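PDB 2DLB: SPbeta prophage-derived uncharacterized protein YopT from Bacillus subtilis, which is of unknown function, a small protein of beta-strands and one helix encoded by the SPbeta prophage that forms a homodimer whose beta-sheet continues from one subunit into the other. Local coordinates for residues V43-A48 with E53-S58; N11-L16 with E63-E68. One frame throughout, in Å; residues are numbered along the deposited sequence.

Contact 1 of 2, residues V43-A48 with E53-S58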
ATOM      1  N   VAL A  43       5.526  -5.065  -0.722  1.00  7.74           N
ATOM      2  CA  VAL A  43       4.093  -4.942  -0.925  1.00  7.50           C
ATOM      3  C   VAL A  43       3.767  -5.417  -2.338  1.00  6.50           C
ATOM      4  O   VAL A  43       4.523  -5.224  -3.272  1.00  8.10           O
ATOM      5  CB  VAL A  43       3.623  -3.494  -0.680  1.00  7.80           C
ATOM      6  CG1 VAL A  43       4.263  -2.484  -1.629  1.00  9.81           C
ATOM      7  CG2 VAL A  43       2.090  -3.400  -0.704  1.00  9.37           C
ATOM      8  N   SER A  44       2.616  -6.068  -2.466  1.00  7.25           N
ATOM      9  CA  SER A  44       2.170  -6.527  -3.769  1.00  7.40           C
ATOM     10  C   SER A  44       0.765  -6.058  -4.045  1.00  7.24           C
ATOM     11  O   SER A  44      -0.060  -5.917  -3.134  1.00  9.03           O
ATOM     12  CB  SER A  44       2.268  -8.048  -3.837  1.00 11.91           C
ATOM     13  OG  SER A  44       1.354  -8.833  -3.262  1.00 22.52           O
ATOM     14  N   PHE A  45       0.483  -5.795  -5.306  1.00  6.32           N
ATOM     15  CA  PHE A  45      -0.834  -5.367  -5.769  1.00  6.66           C
ATOM     16  C   PHE A  45      -1.411  -6.414  -6.718  1.00  6.86           C
ATOM     17  O   PHE A  45      -0.732  -6.828  -7.651  1.00  7.39           O
ATOM     18  CB  PHE A  45      -0.778  -4.027  -6.487  1.00  7.49           C
ATOM     19  CG  PHE A  45      -0.479  -2.893  -5.533  1.00  7.47           C
ATOM     20  CD1 PHE A  45       0.784  -2.603  -5.164  1.00  7.22           C
ATOM     21  CD2 PHE A  45      -1.539  -2.184  -4.994  1.00 10.76           C
ATOM     22  CE1 PHE A  45       1.035  -1.605  -4.246  1.00  7.69           C
ATOM     23  CE2 PHE A  45      -1.275  -1.177  -4.096  1.00 12.72           C
ATOM     24  CZ  PHE A  45      -0.003  -0.877  -3.710  1.00 10.00           C
ATOM     25  N   LEU A  46      -2.660  -6.822  -6.504  1.00  6.55           N
ATOM     26  CA  LEU A  46      -3.460  -7.623  -7.410  1.00  6.95           C
ATOM     27  C   LEU A  46      -4.159  -6.628  -8.341  1.00  7.65           C
ATOM     28  O   LEU A  46      -5.144  -5.975  -7.975  1.00  7.97           O
ATOM     29  CB  LEU A  46      -4.453  -8.466  -6.656  1.00  9.08           C
ATOM     30  CG  LEU A  46      -5.417  -9.294  -7.535  1.00 11.50           C
ATOM     31  CD1 LEU A  46      -4.680 -10.244  -8.443  1.00 14.27           C
ATOM     32  CD2 LEU A  46      -6.373 -10.038  -6.609  1.00 17.24           C
ATOM     33  N   LYS A  47      -3.603  -6.452  -9.550  1.00  7.23           N
ATOM     34  CA  LYS A  47      -4.046  -5.427 -10.481  1.00  7.31           C
ATOM     35  C   LYS A  47      -5.357  -5.845 -11.114  1.00  6.92           C
ATOM     36  O   LYS A  47      -5.818  -6.984 -11.002  1.00  7.37           O
ATOM     37  CB  LYS A  47      -2.913  -5.180 -11.487  1.00  7.62           C
ATOM     38  CG  LYS A  47      -1.682  -4.564 -10.888  1.00  9.93           C
ATOM     39  CD  LYS A  47      -0.460  -4.365 -11.754  1.00 17.59           C
ATOM     40  CE  LYS A  47       0.229  -5.610 -12.208  1.00 22.15           C
ATOM     41  NZ  LYS A  47       1.435  -5.224 -13.056  1.00 24.24           N
ATOM     42  N   ALA A  48      -5.984  -4.882 -11.772  1.00  7.48           N
ATOM     43  CA  ALA A  48      -7.302  -5.092 -12.368  1.00  7.67           C
ATOM     44  C   ALA A  48      -7.276  -6.267 -13.334  1.00  7.17           C
ATOM     45  O   ALA A  48      -8.289  -6.977 -13.415  1.00  9.10           O
ATOM     46  CB  ALA A  48      -7.799  -3.849 -13.076  1.00 10.15           C
ATOM     47  N   GLU A  53       1.883  -7.561  -8.948  1.00  6.77           N
ATOM     48  CA  GLU A  53       3.164  -6.871  -9.035  1.00  6.67           C
ATOM     49  C   GLU A  53       3.694  -6.598  -7.619  1.00  6.44           C
ATOM     50  O   GLU A  53       2.963  -6.059  -6.779  1.00  7.13           O
ATOM     51  CB  GLU A  53       3.057  -5.586  -9.828  1.00  7.66           C
ATOM     52  CG  GLU A  53       4.379  -4.910 -10.102  1.00  8.47           C
ATOM     53  CD  GLU A  53       4.360  -3.716 -11.025  1.00 10.09           C
ATOM     54  OE1 GLU A  53       3.242  -3.373 -11.477  1.00 11.45           O
ATOM     55  OE2 GLU A  53       5.451  -3.128 -11.246  1.00 12.20           O
ATOM     56  N   ASN A  54       4.976  -6.921  -7.402  1.00  7.86           N
ATOM     57  CA  ASN A  54       5.653  -6.711  -6.138  1.00  7.06           C
ATOM     58  C   ASN A  54       6.587  -5.519  -6.181  1.00  6.64           C
ATOM     59  O   ASN A  54       7.240  -5.243  -7.208  1.00  8.35           O
ATOM     60  CB  ASN A  54       6.509  -7.943  -5.801  1.00  8.40           C
ATOM     61  CG  ASN A  54       5.715  -9.214  -5.799  1.00 14.75           C
ATOM     62  OD1 ASN A  54       4.560  -9.266  -5.458  1.00 25.57           O
ATOM     63  ND2 ASN A  54       6.344 -10.227  -6.319  1.00 19.96           N
ATOM     64  N   PHE A  55       6.650  -4.793  -5.092  1.00  6.61           N
ATOM     65  CA  PHE A  55       7.487  -3.622  -4.939  1.00  6.65           C
ATOM     66  C   PHE A  55       8.242  -3.622  -3.609  1.00  6.50           C
ATOM     67  O   PHE A  55       7.703  -4.071  -2.587  1.00  6.86           O
ATOM     68  CB  PHE A  55       6.671  -2.323  -4.931  1.00  7.49           C
ATOM     69  CG  PHE A  55       5.834  -2.112  -6.168  1.00  7.33           C
ATOM     70  CD1 PHE A  55       6.410  -1.460  -7.246  1.00  8.73           C
ATOM     71  CD2 PHE A  55       4.530  -2.552  -6.229  1.00  9.00           C
ATOM     72  CE1 PHE A  55       5.671  -1.288  -8.374  1.00  9.11           C
ATOM     73  CE2 PHE A  55       3.802  -2.364  -7.386  1.00 10.03           C
ATOM     74  CZ  PHE A  55       4.384  -1.719  -8.437  1.00  8.43           C
ATOM     75  N   LYS A  56       9.460  -3.087  -3.634  1.00  6.97           N
ATOM     76  CA  LYS A  56      10.176  -2.795  -2.420  1.00  6.43           C
ATOM     77  C   LYS A  56       9.415  -1.708  -1.638  1.00  6.21           C
ATOM     78  O   LYS A  56       9.152  -0.642  -2.179  1.00  7.76           O
ATOM     79  CB  LYS A  56      11.611  -2.350  -2.699  1.00  6.86           C
ATOM     80  CG  LYS A  56      12.389  -1.966  -1.459  1.00  9.17           C
ATOM     81  CD  LYS A  56      13.825  -1.538  -1.766  1.00 12.13           C
ATOM     82  CE  LYS A  56      14.515  -1.055  -0.475  1.00 16.75           C
ATOM     83  NZ  LYS A  56      15.955  -0.788  -0.711  1.00 21.86           N
ATOM     84  N   LEU A  57       9.149  -1.993  -0.367  1.00  6.96           N
ATOM     85  CA  LEU A  57       8.491  -1.069   0.544  1.00  8.14           C
ATOM     86  C   LEU A  57       9.508  -0.502   1.511  1.00  8.94           C
ATOM     87  O   LEU A  57      10.146  -1.299   2.231  1.00 10.62           O
ATOM     88  CB  LEU A  57       7.398  -1.825   1.303  1.00  8.69           C
ATOM     89  CG  LEU A  57       6.522  -1.074   2.247  1.00  8.98           C
ATOM     90  CD1 LEU A  57       5.760   0.041   1.524  1.00 10.01           C
ATOM     91  CD2 LEU A  57       5.554  -2.045   2.921  1.00 11.19           C
ATOM     92  N   SER A  58       9.670   0.814   1.488  0.50  9.08           N
ATOM     93  CA  SER A  58      10.609   1.609   2.250  0.50 11.61           C
ATOM     94  C   SER A  58      10.079   2.119   3.584  0.50 12.33           C
ATOM     95  O   SER A  58      10.852   2.331   4.535  0.50 13.67           O
ATOM     96  CB  SER A  58      11.047   2.839   1.418  0.50 13.91           C
ATOM     97  OG  SER A  58       9.955   3.420   0.729  0.50 33.20           O
TER

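Contact 2 of 2, residues N11-L16 with E63-E68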
ATOM      1  N   ASN A  11      -0.910   6.394  -1.336  1.00  9.76           N
ATOM      2  CA  ASN A  11      -1.929   6.573  -0.312  1.00  9.62           C
ATOM      3  C   ASN A  11      -3.085   5.672  -0.635  1.00  9.46           C
ATOM      4  O   ASN A  11      -3.819   5.884  -1.580  1.00 10.44           O
ATOM      5  CB  ASN A  11      -2.366   8.042  -0.308  1.00 13.00           C
ATOM      6  CG  ASN A  11      -1.167   8.977  -0.164  1.00 26.58           C
ATOM      7  OD1 ASN A  11      -0.973   9.862  -0.992  1.00 46.18           O
ATOM      8  ND2 ASN A  11      -0.404   8.732   0.892  1.00 34.33           N
ATOM      9  N   LEU A  12      -3.201   4.624   0.148  1.00  9.32           N
ATOM     10  CA  LEU A  12      -4.184   3.600  -0.023  1.00  8.57           C
ATOM     11  C   LEU A  12      -5.277   3.718   1.041  1.00  8.65           C
ATOM     12  O   LEU A  12      -5.022   4.146   2.141  1.00 10.71           O
ATOM     13  CB  LEU A  12      -3.567   2.214   0.164  1.00  8.55           C
ATOM     14  CG  LEU A  12      -2.276   1.949  -0.625  1.00 10.21           C
ATOM     15  CD1 LEU A  12      -1.867   0.490  -0.425  1.00 13.67           C
ATOM     16  CD2 LEU A  12      -2.397   2.294  -2.073  1.00 12.23           C
ATOM     17  N   GLU A  13      -6.483   3.284   0.707  1.00  8.46           N
ATOM     18  CA  GLU A  13      -7.531   3.063   1.668  1.00  9.19           C
ATOM     19  C   GLU A  13      -7.959   1.595   1.542  1.00  9.13           C
ATOM     20  O   GLU A  13      -8.260   1.115   0.451  1.00 11.05           O
ATOM     21  CB  GLU A  13      -8.729   4.003   1.448  1.00 10.97           C
ATOM     22  CG  GLU A  13      -9.609   4.052   2.687  1.00 12.59           C
ATOM     23  CD  GLU A  13      -9.065   4.934   3.790  1.00 13.48           C
ATOM     24  OE1 GLU A  13      -8.122   5.728   3.626  1.00 15.02           O
ATOM     25  OE2 GLU A  13      -9.621   4.817   4.918  1.00 14.89           O
ATOM     26  N   ILE A  14      -7.963   0.881   2.641  1.00  9.61           N
ATOM     27  CA  ILE A  14      -8.342  -0.533   2.716  1.00  9.89           C
ATOM     28  C   ILE A  14      -9.562  -0.669   3.628  1.00 11.04           C
ATOM     29  O   ILE A  14      -9.908   0.236   4.410  1.00 12.36           O
ATOM     30  CB  ILE A  14      -7.226  -1.450   3.200  1.00 11.50           C
ATOM     31  CG1 ILE A  14      -6.753  -1.141   4.607  1.00 12.53           C
ATOM     32  CG2 ILE A  14      -6.038  -1.382   2.213  1.00 12.69           C
ATOM     33  CD1 ILE A  14      -6.163  -2.331   5.345  1.00 16.65           C
ATOM     34  N   VAL A  15     -10.255  -1.794   3.482  1.00 13.39           N
ATOM     35  CA  VAL A  15     -11.458  -2.116   4.234  1.00 16.96           C
ATOM     36  C   VAL A  15     -11.196  -3.406   4.982  1.00 21.34           C
ATOM     37  O   VAL A  15     -10.771  -4.377   4.349  1.00 30.01           O
ATOM     38  CB  VAL A  15     -12.726  -2.095   3.322  1.00 25.04           C
ATOM     39  CG1 VAL A  15     -12.775  -3.136   2.236  1.00 30.50           C
ATOM     40  CG2 VAL A  15     -14.023  -2.224   4.166  1.00 31.99           C
ATOM     41  N   LEU A  16     -11.405  -3.410   6.311  1.00 19.84           N
ATOM     42  CA  LEU A  16     -11.196  -4.579   7.168  1.00 21.35           C
ATOM     43  C   LEU A  16     -12.412  -4.713   8.088  1.00 21.05           C
ATOM     44  O   LEU A  16     -12.727  -3.749   8.816  1.00 21.78           O
ATOM     45  CB  LEU A  16     -10.032  -4.520   8.114  1.00 23.81           C
ATOM     46  CG  LEU A  16      -8.672  -5.111   7.863  1.00 31.97           C
ATOM     47  CD1 LEU A  16      -7.787  -4.752   9.059  1.00 26.66           C
ATOM     48  CD2 LEU A  16      -8.718  -6.615   7.603  1.00 31.09           C
ATOM     49  N   GLU A  63      -3.449   4.938   9.590  1.00  9.66           N
ATOM     50  CA  GLU A  63      -4.403   5.491  10.578  1.00 11.78           C
ATOM     51  C   GLU A  63      -5.785   4.962  10.228  1.00 10.14           C
ATOM     52  O   GLU A  63      -6.128   4.892   9.045  1.00 10.85           O
ATOM     53  CB  GLU A  63      -4.360   7.001  10.596  1.00 14.50           C
ATOM     54  CG  GLU A  63      -4.934   7.644   9.390  1.00 23.09           C
ATOM     55  CD  GLU A  63      -5.149   9.148   9.428  1.00 31.14           C
ATOM     56  OE1 GLU A  63      -4.948   9.768  10.515  1.00 30.29           O
ATOM     57  OE2 GLU A  63      -5.528   9.668   8.333  1.00 39.86           O
ATOM     58  N   ILE A  64      -6.591   4.622  11.232  1.00  9.72           N
ATOM     59  CA  ILE A  64      -7.958   4.269  10.981  1.00  9.07           C
ATOM     60  C   ILE A  64      -8.728   5.547  10.605  1.00  8.55           C
ATOM     61  O   ILE A  64      -8.560   6.559  11.283  1.00 10.35           O
ATOM     62  CB  ILE A  64      -8.570   3.545  12.195  1.00  9.78           C
ATOM     63  CG1 ILE A  64      -7.832   2.233  12.523  1.00 11.33           C
ATOM     64  CG2 ILE A  64     -10.067   3.304  11.986  1.00 11.34           C
ATOM     65  CD1 ILE A  64      -8.287   1.458  13.726  1.00 13.79           C
ATOM     66  N   THR A  65      -9.522   5.481   9.549  1.00  8.90           N
ATOM     67  CA  THR A  65     -10.346   6.573   9.061  1.00  9.49           C
ATOM     68  C   THR A  65     -11.766   6.535   9.595  1.00 10.06           C
ATOM     69  O   THR A  65     -12.295   7.520  10.108  1.00 11.78           O
ATOM     70  CB  THR A  65     -10.390   6.544   7.513  1.00 11.89           C
ATOM     71  OG1 THR A  65      -9.042   6.435   6.989  1.00 13.32           O
ATOM     72  CG2 THR A  65     -11.043   7.808   7.018  1.00 12.27           C
ATOM     73  N   ASN A  66     -12.427   5.370   9.540  1.00  9.15           N
ATOM     74  CA  ASN A  66     -13.774   5.151   9.917  1.00 10.46           C
ATOM     75  C   ASN A  66     -13.896   3.773  10.619  1.00  9.66           C
ATOM     76  O   ASN A  66     -13.248   2.802  10.191  1.00 11.01           O
ATOM     77  CB  ASN A  66     -14.746   5.029   8.739  1.00 14.18           C
ATOM     78  CG  ASN A  66     -14.650   6.082   7.697  1.00 16.51           C
ATOM     79  OD1 ASN A  66     -14.622   5.895   6.491  1.00 18.17           O
ATOM     80  ND2 ASN A  66     -14.586   7.311   8.139  1.00 14.38           N
ATOM     81  N   THR A  67     -14.793   3.718  11.597  1.00  9.48           N
ATOM     82  CA  THR A  67     -15.247   2.468  12.189  1.00 10.00           C
ATOM     83  C   THR A  67     -16.754   2.511  12.282  1.00 10.26           C
ATOM     84  O   THR A  67     -17.322   3.461  12.859  1.00 10.77           O
ATOM     85  CB  THR A  67     -14.657   2.262  13.584  1.00 10.78           C
ATOM     86  OG1 THR A  67     -13.231   2.319  13.478  1.00 10.60           O
ATOM     87  CG2 THR A  67     -15.034   0.912  14.210  1.00 12.48           C
ATOM     88  N   GLU A  68     -17.439   1.544  11.686  1.00 11.37           N
ATOM     89  CA  GLU A  68     -18.889   1.598  11.535  1.00 12.77           C
ATOM     90  C   GLU A  68     -19.507   0.242  11.873  1.00 12.65           C
ATOM     91  O   GLU A  68     -19.143  -0.778  11.324  1.00 12.62           O
ATOM     92  CB  GLU A  68     -19.229   2.006  10.098  1.00 15.83           C
ATOM     93  CG  GLU A  68     -18.566   3.333   9.693  1.00 20.64           C
ATOM     94  CD  GLU A  68     -18.754   3.865   8.327  1.00 24.61           C
ATOM     95  OE1 GLU A  68     -19.576   3.307   7.573  1.00 33.74           O
ATOM     96  OE2 GLU A  68     -18.097   4.855   7.928  1.00 22.48           O
TER

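Contact 1 of 2, residues V43-A48 with E53-S58
Phe-45 and Phe-55 meet rim to rim on one face of a two-stranded antiparallel pairing, with 3.8 Å between Phe-45 CD1 and Phe-55 CE2. Their planes are steeply inclined at 73°, and neither ring lies over the other. Both side chains share one rotamer, CG beside the backbone N, and with it the rings meet at their rims. On the same face the CG1 methyl of Val-43 packs 4.1 Å from Phe-55 CB and also touches CD1 of Leu-57. Leu-10 and Leu-12 of strand 3-19 pack against the Phe-45 ring.

Just past the strand end, Lys-47, its chain bent about CG-CD (chi3 -68°), sends NZ back to OE1 of the extended Glu-53 side chain, which is on the same face as the two rings, a 3.0 Å salt bridge. The ammonium sits above the carboxylate plane, and CE lies 3.7 Å from Glu-53 CB, adding apolar contact to the ion pair. Ser-44 and Asn-54 occupy the other face, where Asn-54 OD1 comes within 3.1 Å of Ser-44 CB.

In the backbone, Val-43 with Phe-55 and Phe-45 with Glu-53 form two doubly hydrogen-bonded pairs; Phe-55 N reaches Val-43 O at 2.8 Å. The short connection between these antiparallel strands makes this a beta-hairpin, whose sheet runs on into the second subunit.

Contact 2 of 2, residues N11-L16 with E63-E68
Glu-13 and Thr-65 join two long strands, 3-19 and 52-69, that are not paired with each other here; their nearest CA atoms, those of these same two residues, are 8.7 Å apart. Both segments instead pair antiparallel with strands of the second subunit, as in a dimer built on a continuous intersubunit beta-sheet.

Apolar packing around the contact comes from other elements. Helix 23-35 receives Leu-16 on Val-30 and Ile-64 on Thr-31, while Leu-12 packs on Met-60 of the second subunit.

Between the two segments the direct link is polar, from one side chain to the other. Nearby, Thr-67 OG1 is hydrogen-bonded both to Glu-27 and to Asn-6 of the second subunit. Glu-13 leaves its strand with CG anti to the backbone N (chi1 -163°), then folds at CB-CG (chi2 79°), and this bend carries the carboxylate across the gap. Thr-65 directs its side chain toward it, with OG1 beside its own backbone N. The two side chains cross at a slant, and the hydroxyl is the donor; Thr-65 CB follows to 3.2 Å from Glu-13 OE2. Glu-13 OE1 is the farther oxygen, 3.6 Å from the hydroxyl; the bond itself, 2.7 Å from Thr-65 OG1 to Glu-13 OE2, uses the syn lone pair of OE2.

Strand 52-69 serves both contacts, its early part in the hairpin of contact 1 and its later part in contact 2, and along the chain contact 1 is nested within the loop that contact 2 closes. Their centres lie about 19 Å apart, on opposite sides of the chain's centre. Contact 1 is partly buried and extensive, with 407 Å² of surface covered by backbone pairing, aromatic packing and an ion pair; contact 2 is a surface touch of 71 Å² resting on one hydroxyl-carboxylate bond. They meet where Phe-45 CZ packs 4.0 Å from Leu-12 CD1. Segments of both also pair with strands of the second subunit, tying each to the dimer.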